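Local atomic coordinates of hypothetical protein PH1109 (Pyrococcus horikoshii, PDB entry 2D59), a protein that is of unknown function but belongs to the CoA-binding domain family, with a Rossmann-like fold of a five-stranded parallel sheet flanked by helices. Residues A26-S31 with P69-I74; K43-H48 with R131-E136; L83-K86 with E92-E95. All coordinates share one frame; numbering follows the deposited sequence.

Interaction 1. Residues A26-S31 with P69-I74; sequences ALVGAS and PSVLDI
Val71 meets strand 24-28 with both of its methyls, and following it outward from CB shows how the loop segment is seated. CB itself stays back from the strand; contact starts where it branches. CG1 reaches toward Ala26, with Val71 CG1 4.4 Å from Ala26 CB, a loose approach. CG2 turns the other way along the strand and touches the matching branch of Val28, Val71 CG2 to Val28 CG2 being 3.9 Å. The torsion explains this division: with CG1 anti to the backbone N (chi1 174°), CG2 lies opposite the carbonyl carbon, and the two methyls reach Ala26 and Val28, alternate residues that face the loop on the same side of the strand. The two valine side chains cross at about a right angle. Ile74 adds a third point of contact, through its tip alone, as Ile74 CD1 lies 3.9 Å from Ala26 CB.

No hydrogen bond joins the segments, and the three approaches are all between carbon atoms; 119 Å² is buried in all. The loop is shaped from within. Ser70 OG accepts from Leu72 N at 3.2 Å, an ST turn, while the backbone bonds Asp73 N to Ser70 O and Ile74 N to Val71 O fold the loop back so that Val71 and Ile74 can both meet the strand. The strand runs into a type II turn spanning Leu27 to Ala30, with Gly29 at positive phi (94°), consistent with the glycine-containing loop that follows the first strand in Rossmann folds.

Helix 87-100 completes the setting: Gln96 accepts from Val71 N, Lys100 bonds to Ile74 O, and Tyr93 packs on Val28. Strand 24-28 itself runs between strands 51-55 and 80-83, with Ile74 also touching Tyr53 and Val55.

Interaction 2. Residues K43-H48 with R131-E136; sequences KYLLEH and RCMMRE
A Met-aromatic contact between Tyr44 and Met134 joins two helices of the Rossmann-like fold, 37-47 near its C-terminal end and 133-141 at its first turn. The backbones are closest at this pair, 6.6 Å between the CA atoms. Met134 CG does most of the touching: it sits over one face of the phenol ring, 3.6 Å from the ring centroid and only 17° off the normal, which meets the geometry of a CH-pi contact. The sulfur lies farther out, with Met134 SD 4.4 Å from the centroid of the Tyr44 ring in an oblique position, nearer to Tyr44 CB. With CG anti to the backbone N (chi1 173°), the Met134 chain is carried across the ring face.

The opposite face of the same ring is covered by His48, whose ND1 lies 3.5 Å above the plane, over the ring centre. His48 ND1 also donates to Tyr44 O at 2.9 Å, with the acceptor close to the imidazole plane, so the histidine ring is fixed in rotation while it lies against the phenol. Beside this sandwich, Leu45 CD1 approaches Met133 SD at 4.2 Å, on the buried flank of the interface.

Cys132 stands at the N-cap position just before helix 133-141, and its SG accepts a weak bond from Arg135 N. The phenol's polar end is also engaged, Tyr44 OH being hydrogen-bonded to His137 ND1. Helix packing here therefore combines a thioether chain and an imidazole on the two faces of one ring, and the bond to His137 probably restricts that ring further.

Interaction 3. Residues L83-K86 with E92-E95; sequences LFVK and EYVE
Tyr93 is overlapped by Leu83 at the root of its side chain, where Leu83 CD2 comes to 3.7 Å from Tyr93 CB. The pair belongs to a beta-alpha-beta crossover: strand 80-83 leads through a short loop into helix 87-100, which returns the chain to strand 104-107, parallel to the first and next to it in the sheet. The contact ties the end of the first strand to the second turn of the helix, and the segments bury 146 Å² between them.

The two branches of Leu83 part here. CD2 touches Tyr93, while Leu83 CD1 points toward Val94 and only nears its CG2, at 4.6 Å. In Tyr93, CG lies opposite the carbonyl carbon (chi1 -69°), which tips the ring toward the N-terminal end of the helix, so that CD1 passes beside Val85. Neither Leu83 nor Val85 lies squarely over a face or at an edge of that ring; both meet it obliquely.

No hydrogen bond crosses between the segments, and hydrophobic packing accounts for the contact. Strand 24-28 extends the cluster, since Val28 touches Leu83, Val85 and Tyr93 alike. Phe84, between the two contact residues, turns to the other side of the sheet and packs on helix 37-47.

Val85 crosses Tyr93 at about a right angle and approaches it most closely with CG2: this methyl, held between its own backbone N and carbonyl carbon, stands 4.0 Å from Tyr93 CD1.

In the fold
Interactions 1 and 3 are neighbours in the buried core, their centres about 9 Å apart, and share one apolar cluster. Val28 joins them: its CG1 packs 3.6 Å from Tyr93 CD1, and its carbonyl oxygen probably accepts a hydrogen bond from Phe84 N. Interaction 2 lies apart, with its centre about 17 Å from interaction 1 and 18 Å from interaction 3, and is only partly buried. Leu27 links it to the strand, Leu27 CD1 lying 4.1 Å from Leu45 CD1. Chemistry follows place: aliphatic methyls dominate at the sheet, alone in interaction 1 and against a tyrosine in interaction 3, whereas the helix pair adds sulfur, imidazole and hydrogen-bonded phenol.

Interaction 1. Residues A26-S31 with P69-I74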
ATOM      1  N   ALA A  26      -2.123   3.268   4.117  1.00 21.12           N
ATOM      2  CA  ALA A  26      -2.509   4.387   3.277  1.00 20.07           C
ATOM      3  C   ALA A  26      -2.589   3.721   1.905  1.00 21.90           C
ATOM      4  O   ALA A  26      -1.577   3.250   1.378  1.00 22.35           O
ATOM      5  CB  ALA A  26      -1.435   5.465   3.289  1.00 23.23           C
ATOM      6  N   LEU A  27      -3.786   3.654   1.336  1.00 18.02           N
ATOM      7  CA  LEU A  27      -3.954   3.001   0.045  1.00 16.54           C
ATOM      8  C   LEU A  27      -4.082   4.038  -1.063  1.00 21.84           C
ATOM      9  O   LEU A  27      -5.135   4.652  -1.246  1.00 21.00           O
ATOM     10  CB  LEU A  27      -5.179   2.081   0.096  1.00 18.99           C
ATOM     11  CG  LEU A  27      -5.300   1.014  -0.996  1.00 20.27           C
ATOM     12  CD1 LEU A  27      -5.884  -0.272  -0.408  1.00 19.94           C
ATOM     13  CD2 LEU A  27      -6.161   1.544  -2.129  1.00 21.41           C
ATOM     14  N   VAL A  28      -2.982   4.218  -1.793  1.00 21.22           N
ATOM     15  CA  VAL A  28      -2.891   5.186  -2.881  1.00 20.37           C
ATOM     16  C   VAL A  28      -3.470   4.654  -4.184  1.00 23.31           C
ATOM     17  O   VAL A  28      -3.153   3.544  -4.617  1.00 22.38           O
ATOM     18  CB  VAL A  28      -1.422   5.593  -3.112  1.00 22.91           C
ATOM     19  CG1 VAL A  28      -1.336   6.661  -4.186  1.00 25.08           C
ATOM     20  CG2 VAL A  28      -0.815   6.087  -1.806  1.00 23.58           C
ATOM     21  N   GLY A  29      -4.310   5.463  -4.820  1.00 22.58           N
ATOM     22  CA  GLY A  29      -4.936   5.041  -6.055  1.00 18.16           C
ATOM     23  C   GLY A  29      -6.293   4.434  -5.766  1.00 18.72           C
ATOM     24  O   GLY A  29      -6.870   3.753  -6.614  1.00 24.23           O
ATOM     25  N   ALA A  30      -6.801   4.684  -4.561  1.00 19.31           N
ATOM     26  CA  ALA A  30      -8.101   4.165  -4.145  1.00 20.82           C
ATOM     27  C   ALA A  30      -9.170   4.521  -5.171  1.00 24.01           C
ATOM     28  O   ALA A  30      -9.140   5.601  -5.765  1.00 22.57           O
ATOM     29  CB  ALA A  30      -8.475   4.726  -2.780  1.00 20.25           C
ATOM     30  N   SER A  31     -10.120   3.612  -5.366  1.00 19.98           N
ATOM     31  CA  SER A  31     -11.184   3.819  -6.341  1.00 22.03           C
ATOM     32  C   SER A  31     -12.509   3.219  -5.885  1.00 22.09           C
ATOM     33  O   SER A  31     -12.538   2.166  -5.250  1.00 20.93           O
ATOM     34  CB  SER A  31     -10.772   3.193  -7.677  1.00 26.63           C
ATOM     35  OG  SER A  31     -11.846   3.183  -8.600  1.00 25.55           O
ATOM     36  N   PRO A  69      -6.372  13.572  -0.704  1.00 30.91           N
ATOM     37  CA  PRO A  69      -5.664  13.832  -1.961  1.00 32.31           C
ATOM     38  C   PRO A  69      -4.170  13.521  -1.876  1.00 32.43           C
ATOM     39  O   PRO A  69      -3.503  13.360  -2.897  1.00 36.03           O
ATOM     40  CB  PRO A  69      -5.941  15.312  -2.208  1.00 32.64           C
ATOM     41  CG  PRO A  69      -5.975  15.864  -0.824  1.00 32.34           C
ATOM     42  CD  PRO A  69      -6.794  14.835  -0.070  1.00 32.64           C
ATOM     43  N   SER A  70      -3.655  13.437  -0.653  1.00 32.29           N
ATOM     44  CA  SER A  70      -2.244  13.147  -0.419  1.00 33.43           C
ATOM     45  C   SER A  70      -2.046  12.341   0.860  1.00 33.05           C
ATOM     46  O   SER A  70      -2.853  12.418   1.786  1.00 36.28           O
ATOM     47  CB  SER A  70      -1.447  14.449  -0.320  1.00 33.68           C
ATOM     48  OG  SER A  70      -0.168  14.218   0.245  1.00 34.90           O
ATOM     49  N   VAL A  71      -0.964  11.569   0.907  1.00 31.40           N
ATOM     50  CA  VAL A  71      -0.659  10.755   2.077  1.00 28.99           C
ATOM     51  C   VAL A  71      -0.416  11.621   3.312  1.00 34.01           C
ATOM     52  O   VAL A  71      -0.795  11.252   4.425  1.00 34.25           O
ATOM     53  CB  VAL A  71       0.592   9.876   1.840  1.00 31.59           C
ATOM     54  CG1 VAL A  71       0.970   9.153   3.121  1.00 27.81           C
ATOM     55  CG2 VAL A  71       0.319   8.872   0.731  1.00 32.40           C
ATOM     56  N   LEU A  72       0.215  12.772   3.108  1.00 34.33           N
ATOM     57  CA  LEU A  72       0.515  13.683   4.205  1.00 36.39           C
ATOM     58  C   LEU A  72      -0.729  14.323   4.818  1.00 37.76           C
ATOM     59  O   LEU A  72      -0.685  14.805   5.951  1.00 36.50           O
ATOM     60  CB  LEU A  72       1.477  14.777   3.733  1.00 35.32           C
ATOM     61  CG  LEU A  72       2.905  14.324   3.413  1.00 43.56           C
ATOM     62  CD1 LEU A  72       3.725  15.506   2.921  1.00 39.67           C
ATOM     63  CD2 LEU A  72       3.539  13.720   4.659  1.00 45.04           C
ATOM     64  N   ASP A  73      -1.833  14.328   4.076  1.00 36.74           N
ATOM     65  CA  ASP A  73      -3.075  14.916   4.571  1.00 36.47           C
ATOM     66  C   ASP A  73      -3.763  14.030   5.602  1.00 38.87           C
ATOM     67  O   ASP A  73      -4.624  14.492   6.352  1.00 40.83           O
ATOM     68  CB  ASP A  73      -4.040  15.191   3.415  1.00 37.43           C
ATOM     69  CG  ASP A  73      -3.520  16.240   2.458  1.00 42.10           C
ATOM     70  OD1 ASP A  73      -3.054  17.294   2.935  1.00 44.82           O
ATOM     71  OD2 ASP A  73      -3.585  16.016   1.232  1.00 47.20           O
ATOM     72  N   ILE A  74      -3.390  12.757   5.632  1.00 34.37           N
ATOM     73  CA  ILE A  74      -3.978  11.820   6.580  1.00 33.27           C
ATOM     74  C   ILE A  74      -3.569  12.195   8.000  1.00 37.40           C
ATOM     75  O   ILE A  74      -2.383  12.302   8.306  1.00 37.86           O
ATOM     76  CB  ILE A  74      -3.515  10.379   6.284  1.00 29.92           C
ATOM     77  CG1 ILE A  74      -3.964   9.985   4.879  1.00 25.61           C
ATOM     78  CG2 ILE A  74      -4.086   9.421   7.317  1.00 29.51           C
ATOM     79  CD1 ILE A  74      -3.376   8.673   4.385  1.00 27.53           C
TER

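Interaction 2. Residues K43-H48 with R131-E136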
ATOM      1  N   LYS A  43     -11.277  -3.401   0.039  1.00 14.31           N
ATOM      2  CA  LYS A  43     -12.443  -4.038   0.635  1.00 17.35           C
ATOM      3  C   LYS A  43     -12.002  -5.216   1.502  1.00 18.58           C
ATOM      4  O   LYS A  43     -12.473  -5.386   2.625  1.00 18.93           O
ATOM      5  CB  LYS A  43     -13.395  -4.514  -0.465  1.00 18.67           C
ATOM      6  CG  LYS A  43     -14.686  -5.132   0.048  1.00 30.40           C
ATOM      7  CD  LYS A  43     -15.591  -5.531  -1.108  1.00 35.00           C
ATOM      8  CE  LYS A  43     -16.859  -6.210  -0.620  1.00 35.15           C
ATOM      9  NZ  LYS A  43     -17.727  -6.617  -1.759  1.00 45.46           N
ATOM     10  N   TYR A  44     -11.084  -6.015   0.969  1.00 18.08           N
ATOM     11  CA  TYR A  44     -10.566  -7.181   1.677  1.00 15.10           C
ATOM     12  C   TYR A  44      -9.851  -6.767   2.962  1.00 16.98           C
ATOM     13  O   TYR A  44     -10.053  -7.371   4.019  1.00 18.23           O
ATOM     14  CB  TYR A  44      -9.612  -7.956   0.759  1.00 16.07           C
ATOM     15  CG  TYR A  44      -8.969  -9.165   1.403  1.00 18.78           C
ATOM     16  CD1 TYR A  44      -7.823  -9.036   2.185  1.00 15.65           C
ATOM     17  CD2 TYR A  44      -9.521 -10.437   1.242  1.00 15.52           C
ATOM     18  CE1 TYR A  44      -7.239 -10.147   2.796  1.00 17.94           C
ATOM     19  CE2 TYR A  44      -8.947 -11.551   1.847  1.00 18.80           C
ATOM     20  CZ  TYR A  44      -7.810 -11.399   2.623  1.00 18.04           C
ATOM     21  OH  TYR A  44      -7.253 -12.499   3.238  1.00 21.32           O
ATOM     22  N   LEU A  45      -9.018  -5.734   2.872  1.00 17.57           N
ATOM     23  CA  LEU A  45      -8.281  -5.260   4.040  1.00 16.96           C
ATOM     24  C   LEU A  45      -9.223  -4.756   5.130  1.00 16.85           C
ATOM     25  O   LEU A  45      -9.023  -5.036   6.310  1.00 18.79           O
ATOM     26  CB  LEU A  45      -7.297  -4.156   3.641  1.00 17.44           C
ATOM     27  CG  LEU A  45      -6.158  -4.591   2.713  1.00 17.19           C
ATOM     28  CD1 LEU A  45      -5.353  -3.381   2.280  1.00 20.00           C
ATOM     29  CD2 LEU A  45      -5.268  -5.600   3.435  1.00 19.84           C
ATOM     30  N   LEU A  46     -10.258  -4.016   4.741  1.00 17.38           N
ATOM     31  CA  LEU A  46     -11.206  -3.512   5.720  1.00 14.32           C
ATOM     32  C   LEU A  46     -11.899  -4.682   6.407  1.00 15.75           C
ATOM     33  O   LEU A  46     -12.116  -4.662   7.617  1.00 16.95           O
ATOM     34  CB  LEU A  46     -12.251  -2.617   5.042  1.00 17.18           C
ATOM     35  CG  LEU A  46     -11.759  -1.250   4.568  1.00 16.99           C
ATOM     36  CD1 LEU A  46     -12.858  -0.551   3.777  1.00 18.52           C
ATOM     37  CD2 LEU A  46     -11.352  -0.407   5.767  1.00 19.11           C
ATOM     38  N   GLU A  47     -12.236  -5.702   5.623  1.00 17.06           N
ATOM     39  CA  GLU A  47     -12.911  -6.875   6.157  1.00 18.42           C
ATOM     40  C   GLU A  47     -11.993  -7.710   7.044  1.00 18.61           C
ATOM     41  O   GLU A  47     -12.461  -8.569   7.787  1.00 23.37           O
ATOM     42  CB  GLU A  47     -13.464  -7.730   5.012  1.00 23.26           C
ATOM     43  CG  GLU A  47     -14.610  -7.057   4.262  1.00 25.85           C
ATOM     44  CD  GLU A  47     -14.990  -7.771   2.981  1.00 31.47           C
ATOM     45  OE1 GLU A  47     -15.959  -7.334   2.324  1.00 36.69           O
ATOM     46  OE2 GLU A  47     -14.321  -8.764   2.625  1.00 40.48           O
ATOM     47  N   HIS A  48     -10.694  -7.440   6.985  1.00 16.57           N
ATOM     48  CA  HIS A  48      -9.750  -8.183   7.805  1.00 19.64           C
ATOM     49  C   HIS A  48      -9.066  -7.373   8.904  1.00 20.39           C
ATOM     50  O   HIS A  48      -7.922  -7.639   9.285  1.00 22.60           O
ATOM     51  CB  HIS A  48      -8.734  -8.895   6.913  1.00 18.57           C
ATOM     52  CG  HIS A  48      -9.293 -10.114   6.246  1.00 20.21           C
ATOM     53  ND1 HIS A  48     -10.083 -10.055   5.120  1.00 24.00           N
ATOM     54  CD2 HIS A  48      -9.243 -11.419   6.606  1.00 24.22           C
ATOM     55  CE1 HIS A  48     -10.499 -11.273   4.813  1.00 25.86           C
ATOM     56  NE2 HIS A  48     -10.005 -12.116   5.700  1.00 23.39           N
ATOM     57  N   ARG A 131       3.775  -7.636  -5.447  1.00 15.16           N
ATOM     58  CA  ARG A 131       2.981  -8.557  -4.645  1.00 15.33           C
ATOM     59  C   ARG A 131       1.687  -7.794  -4.383  1.00 15.90           C
ATOM     60  O   ARG A 131       1.639  -6.576  -4.549  1.00 18.07           O
ATOM     61  CB  ARG A 131       3.638  -8.857  -3.290  1.00 16.59           C
ATOM     62  CG  ARG A 131       5.035  -9.446  -3.326  1.00 18.54           C
ATOM     63  CD  ARG A 131       5.412  -9.865  -1.909  1.00 17.74           C
ATOM     64  NE  ARG A 131       6.832 -10.159  -1.744  1.00 21.60           N
ATOM     65  CZ  ARG A 131       7.322 -11.366  -1.478  1.00 20.46           C
ATOM     66  NH1 ARG A 131       6.507 -12.405  -1.352  1.00 24.75           N
ATOM     67  NH2 ARG A 131       8.628 -11.530  -1.323  1.00 23.39           N
ATOM     68  N   CYS A 132       0.647  -8.506  -3.976  1.00 14.26           N
ATOM     69  CA  CYS A 132      -0.628  -7.882  -3.666  1.00 14.52           C
ATOM     70  C   CYS A 132      -0.914  -8.110  -2.186  1.00 15.01           C
ATOM     71  O   CYS A 132      -0.805  -9.236  -1.704  1.00 17.84           O
ATOM     72  CB  CYS A 132      -1.739  -8.503  -4.510  1.00 17.33           C
ATOM     73  SG  CYS A 132      -3.391  -7.942  -4.056  1.00 18.96           S
ATOM     74  N   MET A 133      -1.275  -7.055  -1.459  1.00 16.29           N
ATOM     75  CA  MET A 133      -1.550  -7.205  -0.031  1.00 14.37           C
ATOM     76  C   MET A 133      -2.620  -8.253   0.253  1.00 14.37           C
ATOM     77  O   MET A 133      -2.517  -9.002   1.222  1.00 17.45           O
ATOM     78  CB  MET A 133      -1.947  -5.866   0.597  1.00 18.72           C
ATOM     79  CG  MET A 133      -0.782  -4.893   0.755  1.00 16.73           C
ATOM     80  SD  MET A 133      -1.138  -3.560   1.933  1.00 19.17           S
ATOM     81  CE  MET A 133      -0.836  -4.421   3.514  1.00 16.28           C
ATOM     82  N   MET A 134      -3.645  -8.310  -0.591  1.00 15.91           N
ATOM     83  CA  MET A 134      -4.709  -9.286  -0.406  1.00 18.96           C
ATOM     84  C   MET A 134      -4.226 -10.703  -0.695  1.00 17.99           C
ATOM     85  O   MET A 134      -4.467 -11.622   0.094  1.00 21.32           O
ATOM     86  CB  MET A 134      -5.891  -8.969  -1.320  1.00 17.82           C
ATOM     87  CG  MET A 134      -6.957 -10.041  -1.296  1.00 16.29           C
ATOM     88  SD  MET A 134      -8.389  -9.587  -2.282  1.00 21.48           S
ATOM     89  CE  MET A 134      -7.800  -9.956  -3.912  1.00 25.49           C
ATOM     90  N   ARG A 135      -3.562 -10.878  -1.835  1.00 15.90           N
ATOM     91  CA  ARG A 135      -3.051 -12.183  -2.224  1.00 19.46           C
ATOM     92  C   ARG A 135      -2.107 -12.731  -1.158  1.00 19.44           C
ATOM     93  O   ARG A 135      -2.206 -13.896  -0.768  1.00 19.75           O
ATOM     94  CB  ARG A 135      -2.305 -12.088  -3.556  1.00 22.45           C
ATOM     95  CG  ARG A 135      -2.097 -13.437  -4.229  1.00 33.02           C
ATOM     96  CD  ARG A 135      -2.956 -13.557  -5.482  1.00 48.74           C
ATOM     97  NE  ARG A 135      -2.352 -12.872  -6.624  1.00 53.81           N
ATOM     98  CZ  ARG A 135      -2.978 -12.640  -7.774  1.00 59.45           C
ATOM     99  NH1 ARG A 135      -2.346 -12.018  -8.759  1.00 60.71           N
ATOM    100  NH2 ARG A 135      -4.240 -13.017  -7.936  1.00 61.14           N
ATOM    101  N   GLU A 136      -1.187 -11.888  -0.700  1.00 16.81           N
ATOM    102  CA  GLU A 136      -0.226 -12.298   0.321  1.00 16.56           C
ATOM    103  C   GLU A 136      -0.930 -12.646   1.627  1.00 17.63           C
ATOM    104  O   GLU A 136      -0.604 -13.644   2.278  1.00 18.12           O
ATOM    105  CB  GLU A 136       0.801 -11.185   0.562  1.00 15.58           C
ATOM    106  CG  GLU A 136       1.743 -10.924  -0.604  1.00 20.87           C
ATOM    107  CD  GLU A 136       2.469 -12.176  -1.056  1.00 22.58           C
ATOM    108  OE1 GLU A 136       1.948 -12.879  -1.944  1.00 23.94           O
ATOM    109  OE2 GLU A 136       3.557 -12.461  -0.513  1.00 22.98           O
TER

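Interaction 3. Residues L83-K86 with E92-E95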
ATOM      1  N   LEU A  83       0.692   1.092  -2.884  1.00 17.55           N
ATOM      2  CA  LEU A  83       0.550   1.764  -4.178  1.00 17.71           C
ATOM      3  C   LEU A  83      -0.152   1.029  -5.315  1.00 16.73           C
ATOM      4  O   LEU A  83       0.223  -0.080  -5.685  1.00 18.15           O
ATOM      5  CB  LEU A  83       1.930   2.193  -4.680  1.00 18.25           C
ATOM      6  CG  LEU A  83       2.797   3.069  -3.772  1.00 21.68           C
ATOM      7  CD1 LEU A  83       4.218   3.081  -4.313  1.00 25.23           C
ATOM      8  CD2 LEU A  83       2.227   4.479  -3.691  1.00 22.40           C
ATOM      9  N   PHE A  84      -1.151   1.686  -5.898  1.00 21.02           N
ATOM     10  CA  PHE A  84      -1.893   1.128  -7.021  1.00 23.62           C
ATOM     11  C   PHE A  84      -1.746   1.999  -8.270  1.00 29.04           C
ATOM     12  O   PHE A  84      -2.380   1.737  -9.293  1.00 36.25           O
ATOM     13  CB  PHE A  84      -3.373   0.983  -6.655  1.00 20.91           C
ATOM     14  CG  PHE A  84      -3.662  -0.191  -5.762  1.00 18.93           C
ATOM     15  CD1 PHE A  84      -3.896  -1.452  -6.306  1.00 18.83           C
ATOM     16  CD2 PHE A  84      -3.678  -0.042  -4.378  1.00 19.48           C
ATOM     17  CE1 PHE A  84      -4.143  -2.551  -5.480  1.00 16.04           C
ATOM     18  CE2 PHE A  84      -3.922  -1.133  -3.545  1.00 21.09           C
ATOM     19  CZ  PHE A  84      -4.155  -2.388  -4.097  1.00 15.77           C
ATOM     20  N   VAL A  85      -0.898   3.020  -8.191  1.00 23.68           N
ATOM     21  CA  VAL A  85      -0.690   3.929  -9.319  1.00 26.63           C
ATOM     22  C   VAL A  85       0.458   3.541 -10.253  1.00 27.73           C
ATOM     23  O   VAL A  85       1.316   2.728  -9.906  1.00 27.66           O
ATOM     24  CB  VAL A  85      -0.461   5.377  -8.829  1.00 23.77           C
ATOM     25  CG1 VAL A  85      -1.685   5.864  -8.065  1.00 27.95           C
ATOM     26  CG2 VAL A  85       0.783   5.451  -7.950  1.00 24.37           C
ATOM     27  N   LYS A  86       0.460   4.139 -11.442  1.00 28.37           N
ATOM     28  CA  LYS A  86       1.476   3.871 -12.456  1.00 30.49           C
ATOM     29  C   LYS A  86       2.872   4.178 -11.930  1.00 26.20           C
ATOM     30  O   LYS A  86       3.054   5.081 -11.117  1.00 28.42           O
ATOM     31  CB  LYS A  86       1.203   4.713 -13.709  1.00 32.87           C
ATOM     32  CG  LYS A  86      -0.273   4.890 -14.023  1.00 41.23           C
ATOM     33  CD  LYS A  86      -1.007   3.559 -14.081  1.00 46.11           C
ATOM     34  CE  LYS A  86      -2.514   3.771 -14.038  1.00 51.41           C
ATOM     35  NZ  LYS A  86      -2.925   4.516 -12.808  1.00 48.86           N
ATOM     36  N   GLU A  92       6.194  10.579  -6.505  1.00 30.52           N
ATOM     37  CA  GLU A  92       5.529  11.607  -5.715  1.00 32.75           C
ATOM     38  C   GLU A  92       5.001  11.034  -4.400  1.00 33.01           C
ATOM     39  O   GLU A  92       5.173  11.634  -3.341  1.00 28.20           O
ATOM     40  CB  GLU A  92       4.382  12.231  -6.518  1.00 36.40           C
ATOM     41  CG  GLU A  92       3.233  11.284  -6.812  1.00 50.27           C
ATOM     42  CD  GLU A  92       2.228  11.861  -7.788  1.00 54.92           C
ATOM     43  OE1 GLU A  92       1.704  12.967  -7.526  1.00 59.06           O
ATOM     44  OE2 GLU A  92       1.960  11.206  -8.818  1.00 53.26           O
ATOM     45  N   TYR A  93       4.372   9.865  -4.467  1.00 31.48           N
ATOM     46  CA  TYR A  93       3.824   9.236  -3.274  1.00 28.81           C
ATOM     47  C   TYR A  93       4.884   8.654  -2.349  1.00 30.04           C
ATOM     48  O   TYR A  93       4.666   8.543  -1.143  1.00 29.78           O
ATOM     49  CB  TYR A  93       2.802   8.167  -3.670  1.00 27.80           C
ATOM     50  CG  TYR A  93       1.553   8.769  -4.265  1.00 26.07           C
ATOM     51  CD1 TYR A  93       1.263   8.629  -5.620  1.00 24.26           C
ATOM     52  CD2 TYR A  93       0.683   9.526  -3.480  1.00 30.69           C
ATOM     53  CE1 TYR A  93       0.136   9.229  -6.180  1.00 26.15           C
ATOM     54  CE2 TYR A  93      -0.440  10.130  -4.028  1.00 27.32           C
ATOM     55  CZ  TYR A  93      -0.708   9.979  -5.377  1.00 28.65           C
ATOM     56  OH  TYR A  93      -1.816  10.583  -5.925  1.00 33.86           O
ATOM     57  N   VAL A  94       6.031   8.276  -2.907  1.00 28.69           N
ATOM     58  CA  VAL A  94       7.111   7.744  -2.088  1.00 30.71           C
ATOM     59  C   VAL A  94       7.667   8.894  -1.255  1.00 30.47           C
ATOM     60  O   VAL A  94       7.945   8.737  -0.069  1.00 30.56           O
ATOM     61  CB  VAL A  94       8.246   7.150  -2.950  1.00 32.59           C
ATOM     62  CG1 VAL A  94       9.464   6.856  -2.084  1.00 33.58           C
ATOM     63  CG2 VAL A  94       7.767   5.874  -3.618  1.00 35.77           C
ATOM     64  N   GLU A  95       7.826  10.051  -1.890  1.00 33.07           N
ATOM     65  CA  GLU A  95       8.329  11.233  -1.209  1.00 36.52           C
ATOM     66  C   GLU A  95       7.379  11.587  -0.070  1.00 35.86           C
ATOM     67  O   GLU A  95       7.810  12.001   1.008  1.00 36.29           O
ATOM     68  CB  GLU A  95       8.443  12.397  -2.199  1.00 37.39           C
ATOM     69  CG  GLU A  95       9.495  12.165  -3.276  1.00 40.61           C
ATOM     70  CD  GLU A  95       9.526  13.259  -4.327  1.00 43.61           C
ATOM     71  OE1 GLU A  95      10.424  13.220  -5.195  1.00 43.89           O
ATOM     72  OE2 GLU A  95       8.656  14.154  -4.291  1.00 46.46           O
TER